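Local structure of phosphotriesterase, putative (Deinococcus radiodurans, 4J35) at residues A145-R148 / Y154-L157; H204-T209 / A241-V246; E216-R219 / S223-F226; D227-Q232 / P289-D294. The protein probably hydrolyses lactones at a centre of two divalent metal ions, a weak promiscuous lactonase that has served as a template engineered for organophosphate hydrolysis. The protein carries 7 engineered substitutions. All blocks are in the same frame, centred on the assembly; numbering follows the deposited sequence.

Contact 1 (A145-R148 / Y154-L157); sequences ASSR and YEQL
Ser147 and Glu155 join the loop that leads away from the metal-binding Lys143 to the first turn of helix 153-169, within the TIM-barrel fold of the phosphotriesterase family. The tight part is one carboxylate clasped by one serine. Ser147 OG donates to Glu155 OE2 at 2.6 Å and reaches the syn lone pair of that oxygen, while the Ser147 amide N lies 3.1 Å from Glu155 OE1 with an N-H...O angle of 150°, coming from above the carboxylate plane. Both donors can act together because Ser147 OG sits beside its own backbone N and anti to the carbonyl carbon (chi1 -58°), which leaves hydroxyl and amide facing the same way. Each carboxylate oxygen has a further donor: the backbone N of Glu99 for OE2, and that of Thr152 for OE1, a bond like one half of a capping box, from the backbone N just ahead of the helix to the glutamate three residues on. Four bonds thus fix the rotation of this buried group. On the loose side, Arg148 and Gln156 make no contact across the segments; both are partly exposed, and the side chain of Arg148 is modelled only to CB. Alongside these bonds the fit is van der Waals: Glu155 CG lies 3.6 Å from Ala145 O, and Glu155 OE1 lies 3.5 Å from Ser146 CA.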
loop_
_atom_site.group_PDB
_atom_site.type_symbol
_atom_site.label_atom_id
_atom_site.label_comp_id
_atom_site.label_asym_id
_atom_site.label_seq_id
_atom_site.Cartn_x
_atom_site.Cartn_y
_atom_site.Cartn_z
ATOM N N ALA A 145 9.821 2.016 -0.147
ATOM C CA ALA A 145 10.001 1.391 1.145
ATOM C C ALA A 145 11.328 1.747 1.782
ATOM O O ALA A 145 12.296 1.999 1.079
ATOM C CB ALA A 145 9.883 -0.142 0.997
ATOM N N SER A 146 11.372 1.762 3.111
ATOM C CA SER A 146 12.620 2.052 3.814
ATOM C C SER A 146 12.819 1.085 4.970
ATOM O O SER A 146 11.863 0.444 5.430
ATOM C CB SER A 146 12.640 3.491 4.338
ATOM O OG SER A 146 11.579 3.698 5.245
ATOM N N SER A 147 14.064 0.979 5.441
ATOM C CA SER A 147 14.392 0.074 6.540
ATOM C C SER A 147 14.101 0.735 7.873
ATOM O O SER A 147 13.695 1.889 7.918
ATOM C CB SER A 147 15.854 -0.377 6.457
ATOM O OG SER A 147 16.109 -1.009 5.214
ATOM N N ARG A 148 14.280 -0.015 8.957
ATOM C CA ARG A 148 13.857 0.436 10.278
ATOM C C ARG A 148 14.759 1.532 10.832
ATOM O O ARG A 148 14.286 2.522 11.384
ATOM C CB ARG A 148 13.817 -0.746 11.251
ATOM N N TYR A 154 20.990 3.247 -0.708
ATOM C CA TYR A 154 20.319 2.467 -1.734
ATOM C C TYR A 154 18.805 2.754 -1.862
ATOM O O TYR A 154 18.291 2.988 -2.946
ATOM C CB TYR A 154 20.493 1.004 -1.421
ATOM C CG TYR A 154 19.847 0.138 -2.445
ATOM C CD1 TYR A 154 20.200 0.244 -3.778
ATOM C CD2 TYR A 154 18.897 -0.782 -2.089
ATOM C CE1 TYR A 154 19.614 -0.548 -4.724
ATOM C CE2 TYR A 154 18.298 -1.580 -3.029
ATOM C CZ TYR A 154 18.685 -1.471 -4.343
ATOM O OH TYR A 154 18.089 -2.252 -5.291
ATOM N N GLU A 155 18.092 2.688 -0.758
ATOM C CA GLU A 155 16.681 3.082 -0.739
ATOM C C GLU A 155 16.502 4.523 -1.242
ATOM O O GLU A 155 15.525 4.842 -1.909
ATOM C CB GLU A 155 16.134 2.904 0.669
ATOM C CG GLU A 155 15.822 1.444 1.004
ATOM C CD GLU A 155 15.902 1.138 2.491
ATOM O OE1 GLU A 155 16.030 2.091 3.286
ATOM O OE2 GLU A 155 15.816 -0.055 2.864
ATOM N N GLN A 156 17.459 5.400 -0.984
ATOM C CA GLN A 156 17.256 6.785 -1.373
ATOM C C GLN A 156 17.277 6.972 -2.881
ATOM O O GLN A 156 16.699 7.916 -3.413
ATOM C CB GLN A 156 18.251 7.700 -0.674
ATOM C CG GLN A 156 17.950 7.810 0.812
ATOM C CD GLN A 156 18.721 8.928 1.454
ATOM O OE1 GLN A 156 18.786 10.032 0.913
ATOM N NE2 GLN A 156 19.330 8.648 2.601
ATOM N N LEU A 157 17.916 6.049 -3.576
ATOM C CA LEU A 157 17.913 6.093 -5.027
ATOM C C LEU A 157 16.471 6.140 -5.489
ATOM O O LEU A 157 16.142 6.899 -6.390
ATOM C CB LEU A 157 18.594 4.843 -5.599
ATOM C CG LEU A 157 20.080 4.689 -5.222
ATOM C CD1 LEU A 157 20.549 3.287 -5.531
ATOM C CD2 LEU A 157 20.926 5.692 -5.958
#

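Contact 2 (H204-T209 / A241-V246); sequences HMDGNT and AERLSV. With CO (cobalt (II) ion), chain B.
The loop that follows strand 200-202 of the TIM barrel carries the metal ligand His204, and two residues later Asp206 forms a salt bridge with Arg243 of helix 240-251. Arg243 NE donates to Asp206 OD2 at 2.7 Å with an N-H...O angle of 161°. The acceptor lies close to the guanidinium plane, at its edge, whereas the donor arrives on the anti side of the carboxylate oxygen and somewhat out of its plane; the two flat groups are turned 58° against each other. The arginine chain runs extended from CG to NE, so its end approaches the loop although its CB does not point there, and Asp206 CB rests 3.9 Å from Arg243 CG. The remaining nitrogens have partners too: NH1 pairs with Asp240 and NH2 with Leu231 O. A methionine in place of Arg243 would probably leave the buried Asp206 carboxylate without its counter-charge, with the backbone N of Arg228 still bonded to OD2. Farther along, the contact is van der Waals, from the buried Val246, whose CG2 lies 3.7 Å from Thr209 O, to the exposed Thr209, whose CG2 lies 4.1 Å from Glu242 CB. At the other end of the loop, His204 NE2 binds cobalt at 2.0 Å, a site that Lys143 and His176 complete. The contact thus spans from the end of strand 200-202 to helix 240-251, with Phe226 of strand 223-226 touching both Asp206 and Val246, and helix 291-303 packed on Leu244.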
loop_
_atom_site.group_PDB
_atom_site.type_symbol
_atom_site.label_atom_id
_atom_site.label_comp_id
_atom_site.label_asym_id
_atom_site.label_seq_id
_atom_site.Cartn_x
_atom_site.Cartn_y
_atom_site.Cartn_z
ATOM N N HIS A 204 2.085 2.219 6.857
ATOM C CA HIS A 204 2.331 1.433 8.057
ATOM C C HIS A 204 2.564 2.286 9.305
ATOM O O HIS A 204 3.313 1.892 10.216
ATOM C CB HIS A 204 3.494 0.432 7.825
ATOM C CG HIS A 204 3.357 -0.423 6.598
ATOM N ND1 HIS A 204 2.142 -0.745 6.029
ATOM C CD2 HIS A 204 4.294 -1.031 5.834
ATOM C CE1 HIS A 204 2.343 -1.528 4.975
ATOM N NE2 HIS A 204 3.641 -1.705 4.828
ATOM N N MET A 205 1.885 3.425 9.369
ATOM C CA MET A 205 2.037 4.341 10.490
ATOM C C MET A 205 1.342 3.863 11.723
ATOM O O MET A 205 1.567 4.387 12.799
ATOM C CB MET A 205 1.595 5.754 10.094
ATOM C CG MET A 205 2.541 6.379 9.115
ATOM S SD MET A 205 4.090 6.956 9.922
ATOM C CE MET A 205 3.397 8.099 11.104
ATOM N N ASP A 206 0.512 2.825 11.584
ATOM C CA ASP A 206 -0.085 2.217 12.743
ATOM C C ASP A 206 0.914 1.372 13.509
ATOM O O ASP A 206 0.640 0.921 14.613
ATOM C CB ASP A 206 -1.297 1.382 12.330
ATOM C CG ASP A 206 -1.030 0.463 11.160
ATOM O OD1 ASP A 206 -0.127 0.720 10.344
ATOM O OD2 ASP A 206 -1.751 -0.556 11.041
ATOM N N GLY A 207 2.068 1.136 12.915
ATOM C CA GLY A 207 3.112 0.368 13.570
ATOM C C GLY A 207 3.749 1.076 14.758
ATOM O O GLY A 207 4.546 0.478 15.478
ATOM N N ASN A 208 3.419 2.347 14.958
ATOM C CA ASN A 208 3.945 3.090 16.093
ATOM C C ASN A 208 2.771 3.592 16.936
ATOM O O ASN A 208 1.771 4.077 16.401
ATOM C CB ASN A 208 4.857 4.216 15.596
ATOM C CG ASN A 208 5.632 4.893 16.723
ATOM O OD1 ASN A 208 5.064 5.257 17.751
ATOM N ND2 ASN A 208 6.936 5.081 16.519
ATOM N N THR A 209 2.864 3.429 18.252
ATOM C CA THR A 209 1.756 3.788 19.144
ATOM C C THR A 209 1.955 5.121 19.878
ATOM O O THR A 209 1.191 5.448 20.789
ATOM C CB THR A 209 1.504 2.713 20.220
ATOM O OG1 THR A 209 2.712 2.475 20.953
ATOM C CG2 THR A 209 1.027 1.400 19.588
ATOM N N ALA A 241 -6.764 -2.372 19.129
ATOM C CA ALA A 241 -7.244 -1.484 20.179
ATOM C C ALA A 241 -6.264 -0.338 20.355
ATOM O O ALA A 241 -6.676 0.810 20.538
ATOM C CB ALA A 241 -7.433 -2.237 21.487
ATOM N N GLU A 242 -4.971 -0.643 20.291
ATOM C CA GLU A 242 -3.954 0.399 20.398
ATOM C C GLU A 242 -3.986 1.287 19.158
ATOM O O GLU A 242 -3.890 2.521 19.258
ATOM C CB GLU A 242 -2.562 -0.204 20.587
ATOM C CG GLU A 242 -2.430 -1.053 21.844
ATOM C CD GLU A 242 -1.175 -1.917 21.857
ATOM O OE1 GLU A 242 -0.728 -2.345 20.775
ATOM O OE2 GLU A 242 -0.637 -2.177 22.956
ATOM N N ARG A 243 -4.113 0.665 17.990
ATOM C CA ARG A 243 -4.290 1.421 16.759
ATOM C C ARG A 243 -5.398 2.438 16.931
ATOM O O ARG A 243 -5.206 3.610 16.666
ATOM C CB ARG A 243 -4.648 0.510 15.587
ATOM C CG ARG A 243 -3.498 -0.336 15.089
ATOM C CD ARG A 243 -3.854 -1.061 13.795
ATOM N NE ARG A 243 -2.689 -1.764 13.259
ATOM C CZ ARG A 243 -2.268 -2.965 13.649
ATOM N NH1 ARG A 243 -2.931 -3.662 14.569
ATOM N NH2 ARG A 243 -1.175 -3.478 13.106
ATOM N N LEU A 244 -6.567 1.993 17.362
ATOM C CA LEU A 244 -7.736 2.880 17.354
ATOM C C LEU A 244 -7.634 3.956 18.428
ATOM O O LEU A 244 -8.210 5.028 18.297
ATOM C CB LEU A 244 -9.043 2.101 17.519
ATOM C CG LEU A 244 -9.353 1.080 16.429
ATOM C CD1 LEU A 244 -10.718 0.481 16.666
ATOM C CD2 LEU A 244 -9.263 1.678 15.036
ATOM N N SER A 245 -6.905 3.654 19.491
ATOM C CA SER A 245 -6.649 4.635 20.523
ATOM C C SER A 245 -5.864 5.821 19.924
ATOM O O SER A 245 -6.214 6.978 20.166
ATOM C CB SER A 245 -5.872 3.989 21.671
ATOM O OG SER A 245 -5.657 4.915 22.723
ATOM N N VAL A 246 -4.831 5.543 19.124
ATOM C CA VAL A 246 -4.030 6.623 18.514
ATOM C C VAL A 246 -4.887 7.329 17.491
ATOM O O VAL A 246 -4.929 8.556 17.427
ATOM C CB VAL A 246 -2.753 6.105 17.821
ATOM C CG1 VAL A 246 -1.967 7.260 17.172
ATOM C CG2 VAL A 246 -1.874 5.386 18.806
HETATM CO CO CO B . 4.697 -2.866 3.582
#

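Contact 3 (E216-R219 / S223-F226)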
loop_
_atom_site.group_PDB
_atom_site.type_symbol
_atom_site.label_atom_id
_atom_site.label_comp_id
_atom_site.label_asym_id
_atom_site.label_seq_id
_atom_site.Cartn_x
_atom_site.Cartn_y
_atom_site.Cartn_z
ATOM N N GLU A 216 4.301 14.480 14.116
ATOM C CA GLU A 216 5.493 14.948 13.426
ATOM C C GLU A 216 5.485 14.669 11.919
ATOM O O GLU A 216 5.899 15.494 11.126
ATOM C CB GLU A 216 6.735 14.330 14.030
ATOM C CG GLU A 216 7.975 14.913 13.443
ATOM C CD GLU A 216 9.227 14.347 14.060
ATOM O OE1 GLU A 216 9.100 13.571 15.027
ATOM O OE2 GLU A 216 10.328 14.698 13.567
ATOM N N THR A 217 5.030 13.485 11.515
ATOM C CA THR A 217 4.915 13.185 10.112
ATOM C C THR A 217 3.914 14.093 9.417
ATOM O O THR A 217 4.177 14.577 8.291
ATOM C CB THR A 217 4.459 11.653 9.925
ATOM O OG1 THR A 217 5.336 10.822 10.679
ATOM C CG2 THR A 217 4.555 11.250 8.490
ATOM N N LEU A 218 2.773 14.334 10.093
ATOM C CA LEU A 218 1.622 15.035 9.513
ATOM C C LEU A 218 1.990 16.500 9.263
ATOM O O LEU A 218 1.439 17.181 8.413
ATOM C CB LEU A 218 0.424 14.993 10.443
ATOM C CG LEU A 218 -0.241 13.589 10.341
ATOM C CD1 LEU A 218 -1.135 13.369 11.515
ATOM C CD2 LEU A 218 -1.011 13.536 9.036
ATOM N N ARG A 219 2.942 16.938 10.040
ATOM C CA ARG A 219 3.514 18.291 9.903
ATOM C C ARG A 219 3.991 18.647 8.470
ATOM O O ARG A 219 4.060 19.829 8.101
ATOM C CB ARG A 219 4.682 18.395 10.883
ATOM C CG ARG A 219 5.307 19.737 11.006
ATOM C CD ARG A 219 4.598 20.524 12.092
ATOM N NE ARG A 219 5.143 20.239 13.421
ATOM C CZ ARG A 219 5.962 21.047 14.095
ATOM N NH1 ARG A 219 6.338 22.218 13.582
ATOM N NH2 ARG A 219 6.401 20.692 15.297
ATOM N N SER A 223 -0.283 12.675 3.970
ATOM C CA SER A 223 -1.215 11.820 4.680
ATOM C C SER A 223 -0.529 10.567 5.256
ATOM O O SER A 223 0.599 10.216 4.892
ATOM C CB SER A 223 -2.308 11.428 3.712
ATOM O OG SER A 223 -3.019 12.562 3.276
ATOM N N ILE A 224 -1.223 9.863 6.166
ATOM C CA ILE A 224 -0.613 8.723 6.787
ATOM C C ILE A 224 -1.663 7.652 6.830
ATOM O O ILE A 224 -2.835 7.987 6.960
ATOM C CB ILE A 224 -0.100 9.040 8.198
ATOM C CG1 ILE A 224 -1.187 9.527 9.108
ATOM C CG2 ILE A 224 0.969 10.150 8.101
ATOM C CD1 ILE A 224 -0.764 9.539 10.605
ATOM N N ALA A 225 -1.206 6.420 6.692
ATOM C CA ALA A 225 -2.149 5.275 6.683
ATOM C C ALA A 225 -1.876 4.367 7.845
ATOM O O ALA A 225 -0.744 3.940 8.074
ATOM C CB ALA A 225 -1.978 4.520 5.432
ATOM N N PHE A 226 -2.964 4.008 8.523
ATOM C CA PHE A 226 -3.007 2.926 9.473
ATOM C C PHE A 226 -3.453 1.772 8.586
ATOM O O PHE A 226 -4.662 1.556 8.403
ATOM C CB PHE A 226 -4.055 3.257 10.552
ATOM C CG PHE A 226 -3.598 4.309 11.548
ATOM C CD1 PHE A 226 -3.287 5.593 11.150
ATOM C CD2 PHE A 226 -3.492 3.987 12.890
ATOM C CE1 PHE A 226 -2.887 6.522 12.074
ATOM C CE2 PHE A 226 -3.088 4.891 13.804
ATOM C CZ PHE A 226 -2.768 6.175 13.403
#
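Ile224 receives Thr217 and Leu218 in the core of a beta-alpha-beta unit of the TIM barrel, where helix 211-218 hands the chain on to strand 223-226. The first shell is wholly apolar. Leu218 CD1 lies 4.0 Å from Ile224 CD1, and Leu218 CD2 meets both branches of the isoleucine, at 4.0 Å from Ile224 CG1, the two side chains crossing at about a right angle. Beside them Thr217 CG2 comes within 3.8 Å of Ile224 CG2. That methyl faces the strand because it stands anti to the threonine backbone N, with OG1 turned beside that N (chi1 -52°) to hydrogen-bond Tyr213 O one turn back in the helix; the polar end is thereby satisfied inside the helix. In the second shell, Met205, Pro184 and Ala187 touch Thr217, while Tyr255 and Arg258 touch Leu218. The strand is held by its neighbours in the parallel sheet: Ser223 shares backbone bonds with Ile200 and Ile202 on strand 200-202, and Ile224 bonds with Arg258 and Leu260 next door. Ser223, whose CB points away from the helix, uses OG to hydrogen-bond NH2 of Arg320 on helix 307-322.

Contact 4 (D227-Q232 / P289-D294)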
loop_
_atom_site.group_PDB
_atom_site.type_symbol
_atom_site.label_atom_id
_atom_site.label_comp_id
_atom_site.label_asym_id
_atom_site.label_seq_id
_atom_site.Cartn_x
_atom_site.Cartn_y
_atom_site.Cartn_z
ATOM N N ASP A 227 -2.493 1.090 7.955
ATOM C CA ASP A 227 -2.853 0.206 6.872
ATOM C C ASP A 227 -2.521 -1.272 7.091
ATOM O O ASP A 227 -2.521 -2.035 6.132
ATOM C CB ASP A 227 -2.265 0.694 5.564
ATOM C CG ASP A 227 -0.757 0.898 5.640
ATOM O OD1 ASP A 227 -0.136 0.392 6.588
ATOM O OD2 ASP A 227 -0.202 1.604 4.776
ATOM N N ARG A 228 -2.250 -1.665 8.333
ATOM C CA ARG A 228 -2.113 -3.100 8.653
ATOM C C ARG A 228 -3.139 -3.494 9.731
ATOM O O ARG A 228 -2.874 -4.336 10.604
ATOM C CB ARG A 228 -0.687 -3.419 9.098
ATOM C CG ARG A 228 0.363 -2.702 8.235
ATOM C CD ARG A 228 1.762 -3.130 8.540
ATOM N NE ARG A 228 2.099 -4.370 7.865
ATOM C CZ ARG A 228 3.265 -4.990 7.986
ATOM N NH1 ARG A 228 4.237 -4.454 8.722
ATOM N NH2 ARG A 228 3.465 -6.140 7.348
ATOM N N ILE A 229 -4.307 -2.869 9.657
ATOM C CA ILE A 229 -5.354 -3.076 10.651
ATOM C C ILE A 229 -5.784 -4.540 10.548
ATOM O O ILE A 229 -6.080 -5.022 9.468
ATOM C CB ILE A 229 -6.568 -2.149 10.446
ATOM C CG1 ILE A 229 -6.124 -0.661 10.591
ATOM C CG2 ILE A 229 -7.660 -2.438 11.467
ATOM C CD1 ILE A 229 -7.212 0.339 10.289
ATOM N N GLY A 230 -5.766 -5.212 11.684
ATOM C CA GLY A 230 -6.092 -6.650 11.748
ATOM C C GLY A 230 -4.867 -7.512 12.029
ATOM O O GLY A 230 -5.015 -8.648 12.482
ATOM N N LEU A 231 -3.661 -6.987 11.773
ATOM C CA LEU A 231 -2.432 -7.742 12.032
ATOM C C LEU A 231 -1.918 -7.381 13.428
ATOM O O LEU A 231 -1.311 -6.333 13.619
ATOM C CB LEU A 231 -1.379 -7.433 10.962
ATOM C CG LEU A 231 -0.057 -8.204 10.978
ATOM C CD1 LEU A 231 -0.342 -9.705 10.895
ATOM C CD2 LEU A 231 0.826 -7.738 9.806
ATOM N N GLN A 232 -2.158 -8.249 14.407
ATOM C CA GLN A 232 -2.082 -7.841 15.818
ATOM C C GLN A 232 -0.967 -8.518 16.618
ATOM O O GLN A 232 -1.008 -9.702 16.864
ATOM C CB GLN A 232 -3.418 -8.111 16.524
ATOM C CG GLN A 232 -4.629 -7.461 15.878
ATOM C CD GLN A 232 -5.866 -7.486 16.768
ATOM O OE1 GLN A 232 -6.000 -6.668 17.671
ATOM N NE2 GLN A 232 -6.797 -8.404 16.491
ATOM N N PRO A 289 -9.387 -8.504 4.244
ATOM C CA PRO A 289 -9.873 -7.173 3.829
ATOM C C PRO A 289 -11.316 -6.780 4.161
ATOM O O PRO A 289 -11.768 -5.720 3.748
ATOM C CB PRO A 289 -9.696 -7.207 2.315
ATOM C CG PRO A 289 -9.731 -8.666 1.978
ATOM C CD PRO A 289 -9.026 -9.340 3.096
ATOM N N LEU A 290 -12.054 -7.615 4.887
ATOM C CA LEU A 290 -13.402 -7.258 5.289
ATOM C C LEU A 290 -13.468 -6.707 6.715
ATOM O O LEU A 290 -14.541 -6.315 7.200
ATOM C CB LEU A 290 -14.298 -8.555 5.223
ATOM C CG LEU A 290 -14.087 -9.359 3.946
ATOM C CD1 LEU A 290 -14.952 -10.667 3.979
ATOM C CD2 LEU A 290 -14.470 -8.575 2.735
ATOM N N HIS A 291 -12.350 -6.782 7.421
ATOM C CA HIS A 291 -12.255 -6.413 8.826
ATOM C C HIS A 291 -12.567 -4.927 9.066
ATOM O O HIS A 291 -13.257 -4.576 10.024
ATOM C CB HIS A 291 -10.861 -6.794 9.314
ATOM C CG HIS A 291 -10.518 -6.321 10.692
ATOM N ND1 HIS A 291 -11.352 -6.481 11.774
ATOM C CD2 HIS A 291 -9.401 -5.730 11.168
ATOM C CE1 HIS A 291 -10.769 -6.005 12.857
ATOM N NE2 HIS A 291 -9.585 -5.531 12.514
ATOM N N ILE A 292 -12.193 -4.051 8.142
ATOM C CA ILE A 292 -12.336 -2.631 8.435
ATOM C C ILE A 292 -13.831 -2.309 8.336
ATOM O O ILE A 292 -14.427 -1.753 9.252
ATOM C CB ILE A 292 -11.508 -1.739 7.516
ATOM C CG1 ILE A 292 -10.102 -1.675 8.086
ATOM C CG2 ILE A 292 -12.151 -0.365 7.433
ATOM C CD1 ILE A 292 -9.061 -1.054 7.123
ATOM N N SER A 293 -14.443 -2.762 7.245
ATOM C CA SER A 293 -15.882 -2.643 7.074
ATOM C C SER A 293 -16.705 -3.262 8.214
ATOM O O SER A 293 -17.626 -2.612 8.728
ATOM C CB SER A 293 -16.310 -3.235 5.743
ATOM O OG SER A 293 -15.633 -2.620 4.664
ATOM N N ASP A 294 -16.415 -4.510 8.607
ATOM C CA ASP A 294 -17.284 -5.212 9.559
ATOM C C ASP A 294 -17.037 -4.855 11.024
ATOM O O ASP A 294 -17.972 -4.923 11.834
ATOM C CB ASP A 294 -17.149 -6.761 9.434
ATOM C CG ASP A 294 -17.558 -7.281 8.091
ATOM O OD1 ASP A 294 -18.079 -6.495 7.281
ATOM O OD2 ASP A 294 -17.397 -8.507 7.853
#
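The imidazole of His291 has the carbonyl carbon of Ile229 at its edge, in the ring plane, and its CD2 atom is close to the Ile229-Gly230 part of the turn. His291 CD2 lies 3.5 Å from Gly230 CA and 3.7 Å from Ile229 CG2. The ring is fixed in rotation from both nitrogens, ND1 by Asp295 and NE2 by Asp240, and its CG stands anti to the backbone N (chi1 172°), which carries it out from the helix toward the turn. Gly230 is the third residue of a type II beta turn from Arg228 to Leu231, closed by Leu231 N to Arg228 O at 3.0 Å. With phi at 109° it has the backbone shape glycine adopts readily in such turns, and a CB here would come within 3.1 Å of His291 CD2, so ring and turn fit closely. The second half of the contact is apolar: Ile229 CD1 meets Ile292 CD1 at 3.9 Å, the two side chains crossing at about a right angle. An alanine in place of Ile229 would probably leave Ile292 CD1 without this mate and open a gap beside the His291 ring. Gly230 N in turn bonds Asp240, the same aspartate that holds the ring. All four touching residues are buried, seating the loop after strand 223-226 of the TIM barrel on the start of helix 291-303; within that loop, Arg228 forms a salt bridge with the metal ligand Asp264.

How the contacts relate
Contacts 2 and 4 alternate along the chain and lie with centres 12 Å apart; they meet where His204 ND1, on the cobalt-binding ring, stands 2.6 Å from Asp227 OD1, probably a hydrogen bond that orients the ligand. Contact 3 is nested in the loop closed by contact 2, and Met205 N to Ala225 O at 3.0 Å probably ties the loop after strand 200-202 to strand 223-226. Contact 1 stands apart, with its centre about 22 Å from that of contact 2, yet the side chain of Ala145 is about 6 Å from a cobalt. Contacts 1 and 2 thus involve two loops beside the metal centre, whereas contact 3 lies farther from it, the Ile224 side chain about 14 Å from a cobalt.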